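Local coordinates for protein congerin-2 (Conger myriaster, PDB 1IS3) that binds beta-galactosides as a homodimeric galectin from the conger eel, with a physiological role not yet established, at residues F30-G35 with F86-T91; S40-M45 with H95-Q100. One frame throughout, in Å; residues are numbered along the deposited sequence.

Both interactions lie in the interior of the galectin beta-sandwich, their centres about 8 Å apart, and each joins the sheet that carries the sugar pocket to the five-stranded sheet facing it. Strands 29-34 and 40-48 are antiparallel neighbours in the first sheet, and 85-92 and 96-100 are antiparallel neighbours in the second, where Thr89 O and Gln100 N, 2.8 Å apart, probably form one of the bonds joining them. Along the chain the segments alternate: 30-35, 40-45, 86-91, 95-100. Two successive strands of one sheet therefore meet two successive strands of the other, so both interactions contribute to the apolar interior between the sheets, behind the galactose-binding surface.

Interaction 1: residues F30-G35 with F86-T91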
ATOM      1  N   PHE A  30      -9.990   4.764 -15.938  1.00  6.41           N
ATOM      2  CA  PHE A  30      -9.252   4.788 -14.668  1.00  6.19           C
ATOM      3  C   PHE A  30      -7.813   4.406 -15.027  1.00  5.82           C
ATOM      4  O   PHE A  30      -7.570   3.750 -16.056  1.00  5.92           O
ATOM      5  CB  PHE A  30      -9.791   3.801 -13.621  1.00  5.66           C
ATOM      6  CG  PHE A  30      -9.573   2.316 -13.875  1.00  6.84           C
ATOM      7  CD1 PHE A  30     -10.483   1.601 -14.676  1.00  8.10           C
ATOM      8  CD2 PHE A  30      -8.451   1.665 -13.324  1.00  6.68           C
ATOM      9  CE1 PHE A  30     -10.263   0.234 -14.935  1.00  8.77           C
ATOM     10  CE2 PHE A  30      -8.248   0.309 -13.586  1.00  7.88           C
ATOM     11  CZ  PHE A  30      -9.148  -0.404 -14.397  1.00  7.88           C
ATOM     12  N   SER A  31      -6.831   4.780 -14.216  1.00  5.56           N
ATOM     13  CA  SER A  31      -5.458   4.393 -14.523  1.00  5.42           C
ATOM     14  C   SER A  31      -4.731   3.783 -13.338  1.00  5.54           C
ATOM     15  O   SER A  31      -5.094   4.088 -12.199  1.00  6.46           O
ATOM     16  CB  SER A  31      -4.656   5.602 -15.015  1.00  6.09           C
ATOM     17  OG  SER A  31      -4.577   6.711 -14.132  1.00  8.03           O
ATOM     18  N   ILE A  32      -3.710   2.985 -13.614  1.00  5.16           N
ATOM     19  CA  ILE A  32      -2.791   2.496 -12.603  1.00  6.14           C
ATOM     20  C   ILE A  32      -1.467   3.228 -12.949  1.00  6.80           C
ATOM     21  O   ILE A  32      -1.028   3.277 -14.119  1.00  7.18           O
ATOM     22  CB  ILE A  32      -2.632   0.952 -12.719  1.00  7.80           C
ATOM     23  CG1 ILE A  32      -3.985   0.265 -12.412  1.00 10.29           C
ATOM     24  CG2 ILE A  32      -1.494   0.478 -11.773  1.00  8.28           C
ATOM     25  CD1 ILE A  32      -4.058  -1.224 -12.941  1.00 12.15           C
ATOM     26  N   ASN A  33      -0.793   3.766 -11.935  1.00  5.99           N
ATOM     27  CA  ASN A  33       0.376   4.626 -12.146  1.00  6.91           C
ATOM     28  C   ASN A  33       1.530   4.195 -11.244  1.00  8.31           C
ATOM     29  O   ASN A  33       1.274   3.956 -10.056  1.00  8.47           O
ATOM     30  CB  ASN A  33       0.017   6.081 -11.816  1.00  6.93           C
ATOM     31  CG  ASN A  33      -1.126   6.572 -12.671  1.00  7.15           C
ATOM     32  OD1 ASN A  33      -0.901   6.915 -13.821  1.00  8.91           O
ATOM     33  ND2 ASN A  33      -2.373   6.554 -12.222  1.00  7.03           N
ATOM     34  N   VAL A  34       2.736   4.052 -11.763  1.00  6.81           N
ATOM     35  CA  VAL A  34       3.907   3.650 -11.005  1.00  7.42           C
ATOM     36  C   VAL A  34       4.916   4.776 -11.261  1.00  7.28           C
ATOM     37  O   VAL A  34       5.196   5.117 -12.418  1.00  7.47           O
ATOM     38  CB  VAL A  34       4.435   2.292 -11.537  1.00  8.07           C
ATOM     39  CG1 VAL A  34       5.736   1.914 -10.857  1.00  8.67           C
ATOM     40  CG2 VAL A  34       3.402   1.188 -11.267  1.00  8.64           C
ATOM     41  N   GLY A  35       5.446   5.410 -10.226  1.00  7.32           N
ATOM     42  CA  GLY A  35       6.436   6.459 -10.412  1.00  8.57           C
ATOM     43  C   GLY A  35       6.939   7.002  -9.083  1.00  9.78           C
ATOM     44  O   GLY A  35       7.175   6.241  -8.125  1.00  9.15           O
ATOM     45  N   PHE A  86     -11.230  -6.641 -11.520  1.00  8.94           N
ATOM     46  CA  PHE A  86     -10.082  -6.877 -12.392  1.00  8.92           C
ATOM     47  C   PHE A  86      -8.898  -7.205 -11.471  1.00  9.40           C
ATOM     48  O   PHE A  86      -8.935  -6.892 -10.262  1.00  8.16           O
ATOM     49  CB  PHE A  86      -9.776  -5.627 -13.216  1.00  9.00           C
ATOM     50  CG  PHE A  86      -9.343  -4.405 -12.420  1.00  9.42           C
ATOM     51  CD1 PHE A  86     -10.291  -3.492 -11.973  1.00 10.94           C
ATOM     52  CD2 PHE A  86      -7.989  -4.192 -12.106  1.00 11.65           C
ATOM     53  CE1 PHE A  86      -9.892  -2.379 -11.218  1.00 10.43           C
ATOM     54  CE2 PHE A  86      -7.612  -3.080 -11.346  1.00 11.63           C
ATOM     55  CZ  PHE A  86      -8.565  -2.174 -10.902  1.00 11.03           C
ATOM     56  N   GLN A  87      -7.833  -7.766 -12.038  1.00  9.68           N
ATOM     57  CA  GLN A  87      -6.618  -8.114 -11.300  1.00 11.04           C
ATOM     58  C   GLN A  87      -5.446  -7.893 -12.253  1.00 10.06           C
ATOM     59  O   GLN A  87      -5.514  -8.380 -13.387  1.00 10.09           O
ATOM     60  CB  GLN A  87      -6.700  -9.573 -10.881  1.00 14.92           C
ATOM     61  CG  GLN A  87      -5.516  -9.967 -10.044  1.00 21.31           C
ATOM     62  CD  GLN A  87      -5.763 -11.273  -9.302  1.00 23.75           C
ATOM     63  OE1 GLN A  87      -4.915 -12.158  -9.273  1.00 27.27           O
ATOM     64  NE2 GLN A  87      -6.908 -11.454  -8.652  1.00 26.29           N
ATOM     65  N   THR A  88      -4.406  -7.169 -11.848  1.00  8.10           N
ATOM     66  CA  THR A  88      -3.270  -6.875 -12.701  1.00  8.01           C
ATOM     67  C   THR A  88      -2.002  -7.106 -11.904  1.00  7.87           C
ATOM     68  O   THR A  88      -1.919  -6.735 -10.719  1.00  6.98           O
ATOM     69  CB  THR A  88      -3.306  -5.410 -13.179  1.00  9.79           C
ATOM     70  OG1 THR A  88      -4.598  -5.248 -13.776  1.00 13.49           O
ATOM     71  CG2 THR A  88      -2.206  -5.059 -14.163  1.00  9.44           C
ATOM     72  N   THR A  89      -1.032  -7.699 -12.594  1.00  7.17           N
ATOM     73  CA  THR A  89       0.277  -7.933 -12.018  1.00  7.96           C
ATOM     74  C   THR A  89       1.337  -7.249 -12.882  1.00  8.22           C
ATOM     75  O   THR A  89       1.303  -7.319 -14.120  1.00  7.70           O
ATOM     76  CB  THR A  89       0.600  -9.465 -11.924  1.00 10.33           C
ATOM     77  OG1 THR A  89      -0.367  -9.997 -11.014  1.00 12.97           O
ATOM     78  CG2 THR A  89       2.010  -9.801 -11.398  1.00 10.23           C
ATOM     79  N   ILE A  90       2.259  -6.574 -12.213  1.00  6.62           N
ATOM     80  CA  ILE A  90       3.312  -5.823 -12.865  1.00  6.83           C
ATOM     81  C   ILE A  90       4.663  -6.220 -12.277  1.00  7.03           C
ATOM     82  O   ILE A  90       4.799  -6.394 -11.053  1.00  6.85           O
ATOM     83  CB  ILE A  90       3.053  -4.293 -12.667  1.00  7.36           C
ATOM     84  CG1 ILE A  90       1.688  -3.911 -13.221  1.00  7.11           C
ATOM     85  CG2 ILE A  90       4.186  -3.477 -13.325  1.00  7.69           C
ATOM     86  CD1 ILE A  90       1.241  -2.487 -12.867  1.00  8.87           C
ATOM     87  N   THR A  91       5.658  -6.402 -13.125  1.00  6.96           N
ATOM     88  CA  THR A  91       7.035  -6.550 -12.690  1.00  7.54           C
ATOM     89  C   THR A  91       7.872  -5.771 -13.720  1.00  7.85           C
ATOM     90  O   THR A  91       7.315  -5.320 -14.741  1.00  8.12           O
ATOM     91  CB  THR A  91       7.438  -8.060 -12.643  1.00  8.11           C
ATOM     92  OG1 THR A  91       6.388  -8.712 -11.974  0.50 12.38           O
ATOM     93  CG2 THR A  91       8.752  -8.330 -11.910  0.50  9.93           C
TER
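Phe30 and Phe86 meet tip to tip in an offset stack, with ring centroids 4.9 Å apart and planes inclined at 30°. Phe30 CE2 comes to 3.7 Å from Phe86 CZ, while Phe30 CZ lies over one face of the Phe86 ring, near its rim. CG of each lies between backbone N and carbonyl carbon (chi1 70° in Phe30, similar in Phe86), and from there the rings reach each other by their ends. Ser31 takes no part across the contact; Ser31 OG accepts a 2.9 Å hydrogen bond from Asn33 ND2, on a residue that points away from 86-91. Ile32 points inward and reaches three residues of 86-91. Its CD1 extends to Phe86 CE2 (4.3 Å) and meets Thr88 OG1 tip to tip at 4.1 Å, while Ile32 CG2 comes to 4.2 Å from Ile90 CD1 as the two side chains slide past each other. The contact is thus apolar apart from the threonine oxygen. The N-to-C directions of the two strand segments, which belong to separate sheets, differ by 24°. Strand 29-34 is flanked by 40-48 and 117-125; Leu123 of the latter and Val23 of strand 17-23 each touch both phenylalanines, and the His47 ring of strand 40-48 stacks on Phe30.

Interaction 2: residues S40-M45 with H95-Q100; sequences SIAMHM and HTFYIQ. With GAL (beta-D-galactopyranose), chain B.
Met43 lies across one face of the Phe97 ring: its CB stands 3.8 Å from the ring centroid and only 7° off the normal, a CH-pi contact directly over the centre. Met43 CG, anti to the backbone N (chi1 -165°), continues toward the attached end of the ring, 3.9 Å from Phe97 CG. The bend at the second torsion (chi2 -67°) brings Met43 SD to 4.3 Å from Ile99 CD1. Ala42 CB adds a 4.1 Å contact to Phe97 CZ at the tip of the ring. Further along, the extended chain of Met45 slides past Ile99, its CE packing at 3.7 Å against Ile99 CG2.

Ala42 and Met43 both face Val34 in a classic beta bulge, at the corner the chain turns at Ala42, which is consistent with two successive residues reaching the same ring. Around this shell, Phe109 and Val107 of strand 106-110 touch Met43 and Met45 respectively, Phe118 touches Ala42, and the Phe92 ring meets that of Phe97.

His44, between the two methionines, projects to the other side of the strand into the glycan pocket. Its NE2 forms a 2.8 Å hydrogen bond with galactose O4, which lies at the ring edge. The ring's other nitrogen, His44 ND1, is hydrogen-bonded to Asn33 OD1 on the adjacent strand, which should fix the rotation of the imidazole. Trp69 also meets this ring, and Arg48 and Asn61 are among the further residues hydrogen-bonded to the sugar.

The strand therefore divides its chemistry by face: methionine and alanine give purely apolar packing toward 95-100, whereas both histidine nitrogens are engaged in polar bonds, one to the sugar and one to the protein, consistent with Asn33 holding the imidazole in the orientation that meets galactose O4.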
ATOM      1  N   SER A  40       5.287  12.712 -11.862  1.00 10.89           N
ATOM      2  CA  SER A  40       6.481  12.040 -12.305  1.00  9.88           C
ATOM      3  C   SER A  40       6.082  10.569 -12.339  1.00  9.61           C
ATOM      4  O   SER A  40       6.088   9.902 -11.289  1.00  9.29           O
ATOM      5  CB  SER A  40       7.576  12.316 -11.295  1.00 10.07           C
ATOM      6  OG  SER A  40       8.745  11.654 -11.754  1.00 11.50           O
ATOM      7  N   ILE A  41       5.660  10.041 -13.504  1.00  8.45           N
ATOM      8  CA  ILE A  41       5.093   8.687 -13.590  1.00  8.47           C
ATOM      9  C   ILE A  41       5.860   7.948 -14.666  1.00  9.06           C
ATOM     10  O   ILE A  41       5.895   8.379 -15.836  1.00  9.40           O
ATOM     11  CB  ILE A  41       3.556   8.742 -13.958  1.00  8.58           C
ATOM     12  CG1 ILE A  41       2.771   9.517 -12.886  1.00  9.36           C
ATOM     13  CG2 ILE A  41       2.990   7.328 -14.047  1.00  8.81           C
ATOM     14  CD1 ILE A  41       1.338   9.862 -13.319  1.00 10.04           C
ATOM     15  N   ALA A  42       6.496   6.858 -14.277  1.00  7.02           N
ATOM     16  CA  ALA A  42       7.260   6.058 -15.224  1.00  7.61           C
ATOM     17  C   ALA A  42       6.357   5.136 -16.087  1.00  8.48           C
ATOM     18  O   ALA A  42       6.635   4.853 -17.265  1.00  7.90           O
ATOM     19  CB  ALA A  42       8.275   5.185 -14.472  1.00  8.53           C
ATOM     20  N   MET A  43       5.243   4.666 -15.519  1.00  6.91           N
ATOM     21  CA  MET A  43       4.335   3.821 -16.275  1.00  7.91           C
ATOM     22  C   MET A  43       2.916   4.227 -15.867  1.00  7.39           C
ATOM     23  O   MET A  43       2.531   4.032 -14.704  1.00  7.48           O
ATOM     24  CB  MET A  43       4.614   2.361 -15.930  1.00  9.48           C
ATOM     25  CG  MET A  43       4.018   1.315 -16.890  1.00 13.33           C
ATOM     26  SD  MET A  43       2.227   1.246 -16.856  1.00 15.80           S
ATOM     27  CE  MET A  43       1.918   0.580 -15.239  1.00 13.75           C
ATOM     28  N   HIS A  44       2.212   4.903 -16.774  1.00  7.51           N
ATOM     29  CA  HIS A  44       0.807   5.246 -16.644  1.00  6.69           C
ATOM     30  C   HIS A  44       0.019   4.246 -17.514  1.00  6.69           C
ATOM     31  O   HIS A  44       0.315   4.189 -18.704  1.00  6.75           O
ATOM     32  CB  HIS A  44       0.594   6.683 -17.134  1.00  8.02           C
ATOM     33  CG  HIS A  44      -0.873   7.132 -17.332  1.00  8.31           C
ATOM     34  ND1 HIS A  44      -1.770   7.462 -16.406  1.00  7.95           N
ATOM     35  CD2 HIS A  44      -1.499   7.376 -18.556  1.00  8.34           C
ATOM     36  CE1 HIS A  44      -2.880   7.897 -16.971  1.00  7.54           C
ATOM     37  NE2 HIS A  44      -2.703   7.841 -18.271  1.00  8.54           N
ATOM     38  N   MET A  45      -0.954   3.476 -17.024  1.00  5.67           N
ATOM     39  CA  MET A  45      -1.711   2.541 -17.828  1.00  6.53           C
ATOM     40  C   MET A  45      -3.169   2.995 -17.682  1.00  7.91           C
ATOM     41  O   MET A  45      -3.816   2.822 -16.625  1.00  6.93           O
ATOM     42  CB  MET A  45      -1.484   1.185 -17.247  1.00  9.40           C
ATOM     43  CG  MET A  45      -2.286   0.158 -17.973  1.00 13.43           C
ATOM     44  SD  MET A  45      -2.054  -1.434 -17.128  1.00 22.14           S
ATOM     45  CE  MET A  45      -2.416  -2.374 -18.562  1.00 22.01           C
ATOM     46  N   HIS A  95      14.842  -2.354 -18.489  1.00  9.66           N
ATOM     47  CA  HIS A  95      14.418  -2.029 -19.842  1.00 10.73           C
ATOM     48  C   HIS A  95      12.935  -2.078 -20.139  1.00  8.65           C
ATOM     49  O   HIS A  95      12.478  -1.375 -21.049  1.00  8.38           O
ATOM     50  CB  HIS A  95      15.090  -2.955 -20.842  1.00 14.13           C
ATOM     51  CG  HIS A  95      16.573  -2.670 -20.869  1.00 20.38           C
ATOM     52  ND1 HIS A  95      17.569  -3.417 -20.400  1.00 23.72           N
ATOM     53  CD2 HIS A  95      17.097  -1.481 -21.329  1.00 22.45           C
ATOM     54  CE1 HIS A  95      18.677  -2.706 -20.548  1.00 24.83           C
ATOM     55  NE2 HIS A  95      18.375  -1.550 -21.107  1.00 25.87           N
ATOM     56  N   THR A  96      12.173  -2.862 -19.361  1.00  7.90           N
ATOM     57  CA  THR A  96      10.807  -3.189 -19.728  1.00  7.72           C
ATOM     58  C   THR A  96       9.892  -3.333 -18.520  1.00  7.53           C
ATOM     59  O   THR A  96      10.324  -4.015 -17.575  1.00  7.96           O
ATOM     60  CB  THR A  96      10.765  -4.555 -20.500  1.00  7.92           C
ATOM     61  OG1 THR A  96      11.731  -4.468 -21.538  1.00  8.70           O
ATOM     62  CG2 THR A  96       9.381  -4.906 -21.028  1.00  7.63           C
ATOM     63  N   PHE A  97       8.678  -2.774 -18.567  1.00  6.35           N
ATOM     64  CA  PHE A  97       7.595  -3.124 -17.644  1.00  6.49           C
ATOM     65  C   PHE A  97       6.799  -4.271 -18.261  1.00  6.06           C
ATOM     66  O   PHE A  97       6.411  -4.221 -19.426  1.00  6.47           O
ATOM     67  CB  PHE A  97       6.583  -2.008 -17.386  1.00  6.43           C
ATOM     68  CG  PHE A  97       7.177  -0.887 -16.525  1.00  7.05           C
ATOM     69  CD1 PHE A  97       7.011  -0.934 -15.142  1.00  8.48           C
ATOM     70  CD2 PHE A  97       7.844   0.179 -17.126  1.00  8.37           C
ATOM     71  CE1 PHE A  97       7.510   0.090 -14.351  1.00  9.06           C
ATOM     72  CE2 PHE A  97       8.346   1.208 -16.333  1.00 10.06           C
ATOM     73  CZ  PHE A  97       8.177   1.157 -14.948  1.00  9.97           C
ATOM     74  N   TYR A  98       6.575  -5.306 -17.463  1.00  5.48           N
ATOM     75  CA  TYR A  98       5.820  -6.489 -17.876  1.00  6.72           C
ATOM     76  C   TYR A  98       4.497  -6.475 -17.110  1.00  7.63           C
ATOM     77  O   TYR A  98       4.504  -6.586 -15.864  1.00  8.08           O
ATOM     78  CB  TYR A  98       6.615  -7.746 -17.531  1.00  7.02           C
ATOM     79  CG  TYR A  98       7.866  -7.889 -18.371  1.00  6.82           C
ATOM     80  CD1 TYR A  98       9.107  -7.581 -17.814  1.00  8.32           C
ATOM     81  CD2 TYR A  98       7.759  -8.367 -19.680  1.00  7.34           C
ATOM     82  CE1 TYR A  98      10.282  -7.760 -18.561  1.00  8.84           C
ATOM     83  CE2 TYR A  98       8.927  -8.553 -20.431  1.00  7.92           C
ATOM     84  CZ  TYR A  98      10.169  -8.253 -19.858  1.00  9.07           C
ATOM     85  OH  TYR A  98      11.334  -8.458 -20.561  1.00  9.54           O
ATOM     86  N   ILE A  99       3.397  -6.335 -17.846  1.00  6.65           N
ATOM     87  CA  ILE A  99       2.077  -6.219 -17.256  1.00  8.43           C
ATOM     88  C   ILE A  99       1.265  -7.445 -17.660  1.00  8.45           C
ATOM     89  O   ILE A  99       1.264  -7.810 -18.846  1.00  9.16           O
ATOM     90  CB  ILE A  99       1.401  -4.911 -17.766  1.00  8.88           C
ATOM     91  CG1 ILE A  99       2.203  -3.666 -17.424  1.00  9.10           C
ATOM     92  CG2 ILE A  99       0.052  -4.766 -17.086  1.00 10.35           C
ATOM     93  CD1 ILE A  99       2.159  -2.650 -18.572  1.00 13.00           C
ATOM     94  N   GLN A 100       0.559  -8.067 -16.717  1.00  7.34           N
ATOM     95  CA  GLN A 100      -0.305  -9.193 -17.038  1.00  8.52           C
ATOM     96  C   GLN A 100      -1.707  -8.824 -16.616  1.00  8.54           C
ATOM     97  O   GLN A 100      -1.941  -8.322 -15.512  1.00  7.97           O
ATOM     98  CB  GLN A 100       0.154 -10.435 -16.322  1.00 11.24           C
ATOM     99  CG  GLN A 100      -0.717 -11.617 -16.787  1.00 17.07           C
ATOM    100  CD  GLN A 100       0.034 -12.951 -16.850  1.00 21.24           C
ATOM    101  OE1 GLN A 100      -0.288 -13.836 -17.656  1.00 20.55           O
ATOM    102  NE2 GLN A 100       1.085 -13.177 -16.045  1.00 23.25           N
TER
HETATM  103  C1  GAL B   2      -4.018  12.177 -22.389  1.00 12.30           C
HETATM  104  C2  GAL B   2      -4.777  12.241 -21.069  1.00 10.57           C
HETATM  105  C3  GAL B   2      -3.836  12.012 -19.895  1.00 10.24           C
HETATM  106  C4  GAL B   2      -3.052  10.711 -20.095  1.00 10.26           C
HETATM  107  C5  GAL B   2      -2.347  10.759 -21.444  1.00 10.08           C
HETATM  108  C6  GAL B   2      -1.579   9.499 -21.740  1.00 10.14           C
HETATM  109  O2  GAL B   2      -5.386  13.511 -20.940  1.00 11.69           O
HETATM  110  O3  GAL B   2      -4.586  11.948 -18.692  1.00 10.94           O
HETATM  111  O4  GAL B   2      -3.921   9.585 -20.041  1.00  8.52           O
HETATM  112  O5  GAL B   2      -3.308  10.936 -22.501  1.00 10.17           O
HETATM  113  O6  GAL B   2      -0.878   9.616 -22.965  1.00 11.57           O